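Local coordinates for protein acetylxylan esterase / glucomannan deacetylase (Cellvibrio japonicus, PDB 2WAA) that removes acetyl groups from acetylated xylan and glucomannan, acting as a family 2 carbohydrate esterase in the breakdown of plant cell walls, at residues R104-H109 with R159-R164; G145-R150 with D314-K319; E165-L170 with D320-M325. One frame throughout, in Å; residues are numbered along the deposited sequence.

Interaction 1. Residues R104-H109 with R159-R164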
loop_
_atom_site.group_PDB
_atom_site.type_symbol
_atom_site.label_atom_id
_atom_site.label_comp_id
_atom_site.label_asym_id
_atom_site.label_seq_id
_atom_site.Cartn_x
_atom_site.Cartn_y
_atom_site.Cartn_z
ATOM N N ARG A 104 -2.765 -3.362 -7.684
ATOM C CA ARG A 104 -1.526 -4.140 -7.488
ATOM C C ARG A 104 -0.312 -3.290 -7.749
ATOM O O ARG A 104 0.737 -3.541 -7.158
ATOM C CB ARG A 104 -1.448 -5.334 -8.452
ATOM C CG ARG A 104 -2.582 -6.378 -8.237
ATOM C CD ARG A 104 -2.768 -7.232 -9.523
ATOM N NE ARG A 104 -1.562 -7.959 -9.922
ATOM C CZ ARG A 104 -1.216 -9.160 -9.457
ATOM N NH1 ARG A 104 -1.946 -9.799 -8.519
ATOM N NH2 ARG A 104 -0.095 -9.747 -9.921
ATOM N N SER A 105 -0.433 -2.339 -8.671
ATOM C CA SER A 105 0.687 -1.487 -9.085
ATOM C C SER A 105 1.075 -0.429 -8.076
ATOM O O SER A 105 0.337 -0.175 -7.135
ATOM C CB SER A 105 0.394 -0.880 -10.458
ATOM O OG SER A 105 0.590 -1.910 -11.419
ATOM N N GLU A 106 2.248 0.192 -8.263
ATOM C CA GLU A 106 2.602 1.377 -7.461
ATOM C C GLU A 106 2.773 2.588 -8.385
ATOM O O GLU A 106 2.686 2.477 -9.592
ATOM C CB GLU A 106 3.898 1.162 -6.658
ATOM C CG GLU A 106 5.109 0.828 -7.536
ATOM C CD GLU A 106 6.400 0.741 -6.721
ATOM O OE1 GLU A 106 6.939 1.814 -6.400
ATOM O OE2 GLU A 106 6.855 -0.405 -6.392
ATOM N N ASN A 107 3.018 3.747 -7.802
ATOM C CA ASN A 107 3.012 5.011 -8.565
ATOM C C ASN A 107 3.856 5.083 -9.829
ATOM O O ASN A 107 3.390 5.641 -10.836
ATOM C CB ASN A 107 3.422 6.145 -7.647
ATOM C CG ASN A 107 2.254 6.654 -6.786
ATOM O OD1 ASN A 107 1.423 7.378 -7.294
ATOM N ND2 ASN A 107 2.236 6.327 -5.466
ATOM N N TRP A 108 5.086 4.551 -9.817
ATOM C CA TRP A 108 5.887 4.687 -11.018
ATOM C C TRP A 108 5.303 3.891 -12.179
ATOM O O TRP A 108 5.584 4.217 -13.346
ATOM C CB TRP A 108 7.399 4.420 -10.798
ATOM C CG TRP A 108 7.836 2.977 -10.562
ATOM C CD1 TRP A 108 8.180 2.426 -9.352
ATOM C CD2 TRP A 108 8.042 1.956 -11.533
ATOM N NE1 TRP A 108 8.563 1.116 -9.519
ATOM C CE2 TRP A 108 8.503 0.808 -10.847
ATOM C CE3 TRP A 108 7.911 1.901 -12.922
ATOM C CZ2 TRP A 108 8.806 -0.396 -11.501
ATOM C CZ3 TRP A 108 8.208 0.686 -13.584
ATOM C CH2 TRP A 108 8.633 -0.448 -12.849
ATOM N N HIS A 109 4.508 2.858 -11.894
ATOM C CA HIS A 109 3.836 2.144 -12.974
ATOM C C HIS A 109 2.831 3.058 -13.655
ATOM O O HIS A 109 2.637 2.984 -14.853
ATOM C CB HIS A 109 3.034 0.957 -12.436
ATOM C CG HIS A 109 3.861 -0.074 -11.730
ATOM N ND1 HIS A 109 3.317 -1.262 -11.288
ATOM C CD2 HIS A 109 5.181 -0.109 -11.396
ATOM C CE1 HIS A 109 4.265 -1.989 -10.703
ATOM N NE2 HIS A 109 5.403 -1.314 -10.761
ATOM N N ARG A 159 3.420 -6.884 -13.773
ATOM C CA ARG A 159 2.593 -7.976 -13.268
ATOM C C ARG A 159 3.177 -8.656 -12.030
ATOM O O ARG A 159 2.449 -9.242 -11.228
ATOM C CB ARG A 159 2.354 -9.026 -14.384
ATOM C CG ARG A 159 1.192 -9.990 -14.034
ATOM C CD ARG A 159 1.305 -11.293 -14.848
ATOM N NE ARG A 159 2.630 -11.900 -14.630
ATOM C CZ ARG A 159 3.020 -12.497 -13.513
ATOM N NH1 ARG A 159 2.197 -12.620 -12.494
ATOM N NH2 ARG A 159 4.272 -12.988 -13.412
ATOM N N TRP A 160 4.484 -8.527 -11.834
ATOM C CA TRP A 160 5.116 -9.144 -10.696
ATOM C C TRP A 160 4.710 -8.541 -9.346
ATOM O O TRP A 160 5.001 -9.134 -8.310
ATOM C CB TRP A 160 6.631 -9.032 -10.848
ATOM C CG TRP A 160 7.230 -10.022 -11.810
ATOM C CD1 TRP A 160 6.628 -10.629 -12.909
ATOM C CD2 TRP A 160 8.579 -10.484 -11.791
ATOM N NE1 TRP A 160 7.523 -11.465 -13.531
ATOM C CE2 TRP A 160 8.733 -11.382 -12.884
ATOM C CE3 TRP A 160 9.676 -10.204 -10.970
ATOM C CZ2 TRP A 160 9.940 -12.042 -13.152
ATOM C CZ3 TRP A 160 10.877 -10.861 -11.224
ATOM C CH2 TRP A 160 11.004 -11.758 -12.314
ATOM N N TRP A 161 4.093 -7.360 -9.337
ATOM C CA TRP A 161 3.692 -6.761 -8.068
ATOM C C TRP A 161 2.389 -7.366 -7.513
ATOM O O TRP A 161 1.427 -7.585 -8.254
ATOM C CB TRP A 161 3.470 -5.247 -8.249
ATOM C CG TRP A 161 4.710 -4.390 -8.165
ATOM C CD1 TRP A 161 4.938 -3.412 -7.239
ATOM C CD2 TRP A 161 5.849 -4.369 -9.055
ATOM N NE1 TRP A 161 6.154 -2.805 -7.469
ATOM C CE2 TRP A 161 6.732 -3.355 -8.571
ATOM C CE3 TRP A 161 6.213 -5.097 -10.204
ATOM C CZ2 TRP A 161 7.956 -3.061 -9.178
ATOM C CZ3 TRP A 161 7.437 -4.782 -10.838
ATOM C CH2 TRP A 161 8.299 -3.790 -10.298
ATOM N N ASN A 162 2.349 -7.619 -6.208
ATOM C CA ASN A 162 1.133 -8.155 -5.598
ATOM C C ASN A 162 0.931 -7.516 -4.242
ATOM O O ASN A 162 1.697 -7.773 -3.320
ATOM C CB ASN A 162 1.283 -9.671 -5.503
ATOM C CG ASN A 162 0.030 -10.345 -4.992
ATOM O OD1 ASN A 162 -0.806 -9.723 -4.320
ATOM N ND2 ASN A 162 -0.060 -11.656 -5.220
ATOM N N ALA A 163 -0.093 -6.681 -4.092
ATOM C CA ALA A 163 -0.301 -5.957 -2.827
ATOM C C ALA A 163 -0.957 -6.848 -1.764
ATOM O O ALA A 163 -0.558 -6.819 -0.590
ATOM C CB ALA A 163 -1.200 -4.702 -3.091
ATOM N N ARG A 164 -1.968 -7.625 -2.172
ATOM C CA ARG A 164 -2.764 -8.440 -1.234
ATOM C C ARG A 164 -1.896 -9.408 -0.442
ATOM O O ARG A 164 -2.211 -9.730 0.710
ATOM C CB ARG A 164 -3.765 -9.354 -1.978
ATOM C CG ARG A 164 -5.108 -8.849 -2.371
ATOM C CD ARG A 164 -5.677 -9.733 -3.591
ATOM N NE ARG A 164 -5.297 -11.158 -3.485
ATOM C CZ ARG A 164 -4.563 -11.880 -4.360
ATOM N NH1 ARG A 164 -4.064 -11.404 -5.534
ATOM N NH2 ARG A 164 -4.325 -13.136 -4.050
HETATM O O HOH W 1 0.807 -6.526 -10.704
#
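Trp161 reaches from the 159-164 loop into the 104-109 turn and meets two aromatic rings. His109 turns its edge onto the indole: NE2 stands 3.3 Å above the indole plane over its centre, CE1 lies beside it near CD2, and the two planes are 83° apart in a T-shaped stack. Trp108 adds an offset edge-to-face contact, its CZ2 lying 3.6 Å from Trp161 CZ2. CG of His109 lies anti to the carbonyl carbon (chi1 -61°); within the same segment ND1 and Ser105 OG share a hydrogen bond, which restrains the turn of the ring.

Polar contacts form at the indole edge and at the 159-164 backbone. Trp161 NE1 donates to Glu106 OE2 at 2.7 Å, nearly in the indole plane, and takes the anti lone pair of the carboxylate; the other oxygen, OE1, is bound by the backbone N of Gly185. Arg104 NH2 donates to Arg159 O at 2.9 Å, close to the guanidinium plane, while Trp161 O sits over one guanidinium face and is joined to Arg104 NE through a water. Arg104 NH1 approaches Arg164 NH1 to 4.0 Å; both nitrogens form salt bridges to Asp66, and Arg104 NH2 pairs with Asp149, which would offset the like charges.

The contact is a buried interdomain interface, joining the N-terminal β-domain of a CE2 esterase to its SGNH-hydrolase domain, with Glu106 beside the probable nucleophile Ser141.

Interaction 2. Residues G145-R150 with D314-K319. With ACT (acetate ion), chain C.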
loop_
_atom_site.group_PDB
_atom_site.type_symbol
_atom_site.label_atom_id
_atom_site.label_comp_id
_atom_site.label_asym_id
_atom_site.label_seq_id
_atom_site.Cartn_x
_atom_site.Cartn_y
_atom_site.Cartn_z
ATOM N N GLY A 145 5.212 -4.433 -2.435
ATOM C CA GLY A 145 4.900 -5.773 -2.936
ATOM C C GLY A 145 5.626 -6.135 -4.217
ATOM O O GLY A 145 5.182 -7.008 -4.959
ATOM N N GLU A 146 6.718 -5.437 -4.514
ATOM C CA GLU A 146 7.466 -5.759 -5.737
ATOM C C GLU A 146 7.965 -7.225 -5.818
ATOM O O GLU A 146 8.506 -7.762 -4.848
ATOM C CB GLU A 146 8.671 -4.807 -5.884
ATOM C CG GLU A 146 9.596 -5.201 -7.116
ATOM C CD GLU A 146 10.600 -4.084 -7.462
ATOM O OE1 GLU A 146 10.545 -2.981 -6.886
ATOM O OE2 GLU A 146 11.430 -4.288 -8.389
ATOM N N ALA A 147 7.706 -7.859 -6.972
ATOM C CA ALA A 147 8.266 -9.201 -7.317
ATOM C C ALA A 147 7.669 -10.351 -6.523
ATOM O O ALA A 147 8.169 -11.494 -6.581
ATOM C CB ALA A 147 9.812 -9.195 -7.198
ATOM N N ILE A 148 6.567 -10.103 -5.823
ATOM C CA ILE A 148 5.888 -11.220 -5.154
ATOM C C ILE A 148 5.393 -12.250 -6.166
ATOM O O ILE A 148 5.443 -13.476 -5.876
ATOM C CB ILE A 148 4.770 -10.706 -4.220
ATOM C CG1 ILE A 148 5.451 -9.967 -3.041
ATOM C CG2 ILE A 148 3.831 -11.825 -3.763
ATOM C CD1 ILE A 148 4.474 -9.323 -2.095
ATOM N N ASP A 149 4.909 -11.794 -7.327
ATOM C CA ASP A 149 4.316 -12.735 -8.296
ATOM C C ASP A 149 5.267 -13.058 -9.442
ATOM O O ASP A 149 4.834 -13.255 -10.574
ATOM C CB ASP A 149 2.964 -12.235 -8.872
ATOM C CG ASP A 149 1.786 -12.425 -7.907
ATOM O OD1 ASP A 149 1.934 -13.056 -6.823
ATOM O OD2 ASP A 149 0.681 -11.890 -8.213
ATOM N N ARG A 150 6.560 -13.111 -9.143
ATOM C CA ARG A 150 7.569 -13.406 -10.151
ATOM C C ARG A 150 7.304 -14.822 -10.629
ATOM O O ARG A 150 6.804 -15.654 -9.883
ATOM C CB ARG A 150 8.972 -13.363 -9.519
ATOM C CG ARG A 150 9.254 -14.615 -8.646
ATOM C CD ARG A 150 10.495 -14.473 -7.724
ATOM N NE ARG A 150 10.264 -13.439 -6.703
ATOM C CZ ARG A 150 11.181 -12.879 -5.923
ATOM N NH1 ARG A 150 12.463 -13.266 -5.966
ATOM N NH2 ARG A 150 10.779 -11.923 -5.085
ATOM N N ASP A 314 15.501 -12.818 -8.271
ATOM C CA ASP A 314 15.331 -11.431 -7.804
ATOM C C ASP A 314 15.603 -11.401 -6.297
ATOM O O ASP A 314 15.123 -12.260 -5.560
ATOM C CB ASP A 314 13.916 -10.986 -8.163
ATOM C CG ASP A 314 13.722 -9.475 -8.089
ATOM O OD1 ASP A 314 13.938 -8.943 -6.994
ATOM O OD2 ASP A 314 13.365 -8.820 -9.115
ATOM N N ALA A 315 16.410 -10.445 -5.848
ATOM C CA ALA A 315 16.730 -10.320 -4.413
ATOM C C ALA A 315 15.556 -9.822 -3.577
ATOM O O ALA A 315 15.606 -9.917 -2.361
ATOM C CB ALA A 315 17.925 -9.382 -4.207
ATOM N N HIS A 316 14.490 -9.284 -4.202
ATOM C CA HIS A 316 13.343 -8.849 -3.401
ATOM C C HIS A 316 12.733 -10.069 -2.728
ATOM O O HIS A 316 12.700 -11.146 -3.322
ATOM C CB HIS A 316 12.260 -8.185 -4.269
ATOM C CG HIS A 316 12.603 -6.791 -4.688
ATOM N ND1 HIS A 316 13.345 -6.530 -5.814
ATOM C CD2 HIS A 316 12.290 -5.585 -4.147
ATOM C CE1 HIS A 316 13.499 -5.218 -5.944
ATOM N NE2 HIS A 316 12.873 -4.622 -4.939
ATOM N N PRO A 317 12.221 -9.916 -1.492
ATOM C CA PRO A 317 11.641 -11.060 -0.809
ATOM C C PRO A 317 10.558 -11.750 -1.655
ATOM O O PRO A 317 9.732 -11.072 -2.318
ATOM C CB PRO A 317 11.063 -10.446 0.476
ATOM C CG PRO A 317 12.057 -9.308 0.802
ATOM C CD PRO A 317 12.407 -8.749 -0.585
ATOM N N THR A 318 10.550 -13.078 -1.613
ATOM C CA THR A 318 9.543 -13.841 -2.333
ATOM C C THR A 318 8.177 -13.816 -1.630
ATOM O O THR A 318 8.047 -13.340 -0.499
ATOM C CB THR A 318 9.946 -15.339 -2.394
ATOM O OG1 THR A 318 10.079 -15.846 -1.062
ATOM C CG2 THR A 318 11.265 -15.530 -3.139
ATOM N N LYS A 319 7.164 -14.346 -2.318
ATOM C CA LYS A 319 5.840 -14.504 -1.720
ATOM C C LYS A 319 5.925 -15.276 -0.418
ATOM O O LYS A 319 5.340 -14.848 0.584
ATOM C CB LYS A 319 4.899 -15.220 -2.701
ATOM C CG LYS A 319 3.474 -15.526 -2.113
ATOM C CD LYS A 319 2.535 -16.117 -3.196
ATOM C CE LYS A 319 2.333 -15.032 -4.300
ATOM N NZ LYS A 319 1.477 -15.396 -5.552
HETATM C C ACT C . 13.598 -1.245 -3.175
HETATM O O ACT C . 13.943 -1.642 -4.343
HETATM O OXT ACT C . 12.839 -0.248 -3.146
HETATM C CH3 ACT C . 14.045 -1.909 -1.900
HETATM O O HOH W 2 9.356 -8.282 -2.263
HETATM O O HOH W 3 7.764 -14.701 -5.105
#
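His316 and Asp314, probable members of the Ser-His-Asp charge relay of an SGNH hydrolase, pack against Glu146 and Arg150 of the loop following the nucleophile strand. Glu146 lies over one face of the His316 imidazole: its CG makes a CH-pi contact 3.9 Å from the ring centroid, and its carboxylate stacks at 22° to the ring, CD 3.3 Å above the plane. The Glu146 chain is extended, with CG anti to the backbone N (chi1 174°), and Lys156 forms salt bridges to both Glu146 and Asp314.

Asp314 OD1 is gripped twice by His316, through its anti lone pair by the backbone N in an Asx turn and through its syn lone pair by ND1 at 2.8 Å, in the ring plane. These bonds restrain the imidazole; its NE2 makes a weak hydrogen bond with Ser141 OG and donates to an acetate, probably from the crystallisation liquor, also bound by Ser141 N and by Gly186 and Asn236, the probable oxyanion-hole residues.

Arg150 ties the two loops together. NH2 donates to His316 O at 2.7 Å from above the carbonyl plane, NH1 to Asp314 O at 2.9 Å, and NE back to Ala147 O. Thr318 CG2 lies over the guanidinium centre. Farther along, Ile148 CG2 packs on CE of Lys319, and the NZ of that lysine forms a salt bridge with Asp149 OD1 at 2.7 Å, on its syn side, 35° out of the carboxylate plane.

Interaction 3. Residues E165-L170 with D320-M325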
loop_
_atom_site.group_PDB
_atom_site.type_symbol
_atom_site.label_atom_id
_atom_site.label_comp_id
_atom_site.label_asym_id
_atom_site.label_seq_id
_atom_site.Cartn_x
_atom_site.Cartn_y
_atom_site.Cartn_z
ATOM N N GLU A 165 -0.849 -9.936 -1.100
ATOM C CA GLU A 165 0.032 -10.920 -0.490
ATOM C C GLU A 165 1.335 -10.351 0.033
ATOM O O GLU A 165 2.237 -11.106 0.443
ATOM C CB GLU A 165 0.278 -12.083 -1.467
ATOM C CG GLU A 165 -1.067 -12.779 -1.671
ATOM C CD GLU A 165 -0.982 -14.022 -2.476
ATOM O OE1 GLU A 165 -0.948 -13.918 -3.714
ATOM O OE2 GLU A 165 -0.951 -15.106 -1.845
ATOM N N SER A 166 1.412 -9.028 0.072
ATOM C CA SER A 166 2.571 -8.362 0.681
ATOM C C SER A 166 2.489 -8.409 2.217
ATOM O O SER A 166 1.387 -8.490 2.793
ATOM C CB SER A 166 2.667 -6.914 0.171
ATOM O OG SER A 166 1.639 -6.088 0.762
ATOM N N TYR A 167 3.645 -8.328 2.901
ATOM C CA TYR A 167 3.641 -8.492 4.330
ATOM C C TYR A 167 2.739 -7.453 5.016
ATOM O O TYR A 167 2.111 -7.768 6.039
ATOM C CB TYR A 167 5.067 -8.436 4.927
ATOM C CG TYR A 167 5.582 -7.014 5.051
ATOM C CD1 TYR A 167 5.455 -6.330 6.257
ATOM C CD2 TYR A 167 6.159 -6.352 3.949
ATOM C CE1 TYR A 167 5.922 -4.971 6.420
ATOM C CE2 TYR A 167 6.613 -5.005 4.072
ATOM C CZ TYR A 167 6.484 -4.345 5.329
ATOM O OH TYR A 167 6.930 -3.051 5.464
ATOM N N GLY A 168 2.676 -6.240 4.464
ATOM C CA GLY A 168 1.883 -5.152 5.088
ATOM C C GLY A 168 0.390 -5.501 5.065
ATOM O O GLY A 168 -0.295 -5.345 6.080
ATOM N N MET A 169 -0.089 -6.014 3.938
ATOM C CA MET A 169 -1.510 -6.407 3.858
ATOM C C MET A 169 -1.817 -7.691 4.644
ATOM O O MET A 169 -2.871 -7.773 5.298
ATOM C CB MET A 169 -2.027 -6.453 2.424
ATOM C CG MET A 169 -1.854 -5.092 1.682
ATOM S SD MET A 169 -3.048 -4.923 0.300
ATOM C CE MET A 169 -4.457 -4.173 1.107
ATOM N N LEU A 170 -0.881 -8.646 4.648
ATOM C CA LEU A 170 -1.090 -9.880 5.436
ATOM C C LEU A 170 -1.103 -9.571 6.917
ATOM O O LEU A 170 -1.914 -10.149 7.631
ATOM C CB LEU A 170 0.021 -10.912 5.176
ATOM C CG LEU A 170 -0.007 -11.465 3.760
ATOM C CD1 LEU A 170 1.218 -12.324 3.568
ATOM C CD2 LEU A 170 -1.275 -12.260 3.562
ATOM N N ASP A 320 6.633 -16.401 -0.371
ATOM C CA ASP A 320 6.673 -17.106 0.925
ATOM C C ASP A 320 7.439 -16.326 2.017
ATOM O O ASP A 320 7.124 -16.419 3.195
ATOM C CB ASP A 320 7.275 -18.496 0.763
ATOM C CG ASP A 320 6.336 -19.425 0.027
ATOM O OD1 ASP A 320 5.103 -19.155 0.003
ATOM O OD2 ASP A 320 6.836 -20.428 -0.528
ATOM N N GLN A 321 8.466 -15.585 1.608
ATOM C CA GLN A 321 9.168 -14.722 2.541
ATOM C C GLN A 321 8.263 -13.601 3.094
ATOM O O GLN A 321 8.321 -13.273 4.284
ATOM C CB GLN A 321 10.417 -14.162 1.897
ATOM C CG GLN A 321 11.481 -15.292 1.752
ATOM C CD GLN A 321 12.571 -14.999 0.764
ATOM O OE1 GLN A 321 12.678 -13.890 0.208
ATOM N NE2 GLN A 321 13.403 -16.012 0.514
ATOM N N HIS A 322 7.453 -12.987 2.239
ATOM C CA HIS A 322 6.474 -12.005 2.751
ATOM C C HIS A 322 5.544 -12.625 3.794
ATOM O O HIS A 322 5.195 -12.000 4.774
ATOM C CB HIS A 322 5.651 -11.426 1.603
ATOM C CG HIS A 322 6.293 -10.245 0.943
ATOM N ND1 HIS A 322 5.975 -8.942 1.267
ATOM C CD2 HIS A 322 7.249 -10.178 -0.022
ATOM C CE1 HIS A 322 6.718 -8.112 0.544
ATOM N NE2 HIS A 322 7.503 -8.837 -0.253
ATOM N N ALA A 323 5.098 -13.865 3.561
ATOM C CA ALA A 323 4.266 -14.548 4.553
ATOM C C ALA A 323 5.041 -14.729 5.859
ATOM O O ALA A 323 4.505 -14.479 6.947
ATOM C CB ALA A 323 3.797 -15.920 3.988
ATOM N N ALA A 324 6.324 -15.087 5.738
ATOM C CA ALA A 324 7.172 -15.242 6.937
ATOM C C ALA A 324 7.306 -13.904 7.664
ATOM O O ALA A 324 7.284 -13.852 8.903
ATOM C CB ALA A 324 8.536 -15.809 6.576
ATOM N N MET A 325 7.455 -12.810 6.891
ATOM C CA MET A 325 7.662 -11.522 7.467
ATOM C C MET A 325 6.420 -11.109 8.300
ATOM O O MET A 325 6.543 -10.571 9.396
ATOM C CB MET A 325 7.922 -10.476 6.346
ATOM C CG MET A 325 9.276 -10.634 5.655
ATOM S SD MET A 325 9.355 -9.510 4.226
ATOM C CE MET A 325 9.098 -7.969 4.982
#
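Glu165 touches the helix of residues 319-337 through its backbone: its O lies 3.6 Å from His322 CB, while its carboxylate turns back to Asn162. Ser166, the N-cap of helix 167-174, sets CA 3.5 Å from His322 ND1, and its OG bonds to Ala163 O. Next comes Tyr167, whose backbone N donates to His322 ND1 at 2.9 Å with an N-H...N angle of 146°, close to the imidazole plane. The first turn of a helix has amide hydrogens with no carbonyl of the preceding turn to bind, and here an imidazole from the second helix accepts one of them. The two helices pack on each other beside the parallel sheet of this α/β SGNH-type domain.

The Tyr167 ring adds the apolar part. Its CG lies between the backbone N and the carbonyl carbon (chi1 79°), and Met325 CE covers one face of the ring, 3.5 Å above the plane and offset toward the rim. CE makes a CH-pi contact, and SD, oblique to the ring at 5.2 Å from its centroid, adds a Met-aromatic one. The ring's edge meets His322 ND1, and its OH bonds to Thr143. Leu170, one turn on, rests CD1 3.9 Å from Ala323 CA.

In the fold
Interaction 1 is the most buried and joins different domains, with aromatic rings and charged groups connecting the N-terminal β-domain to the catalytic one. Interactions 2 and 3 lie wholly within the SGNH-like domain and are partly buried: interaction 2 links two active-site loops by an arginine, a stacked carboxylate and a salt bridge, whereas interaction 3 packs a helix start on a helix through one amide-to-imidazole bond and apolar side chains. Segment 165-170 of interaction 3 continues 159-164 of interaction 1, and its 320-325 continues 314-319 of interaction 2. Loop 145-150 touches both neighbours: Glu146 packs on Trp161, and Ile148 lies against Ser166 and His322.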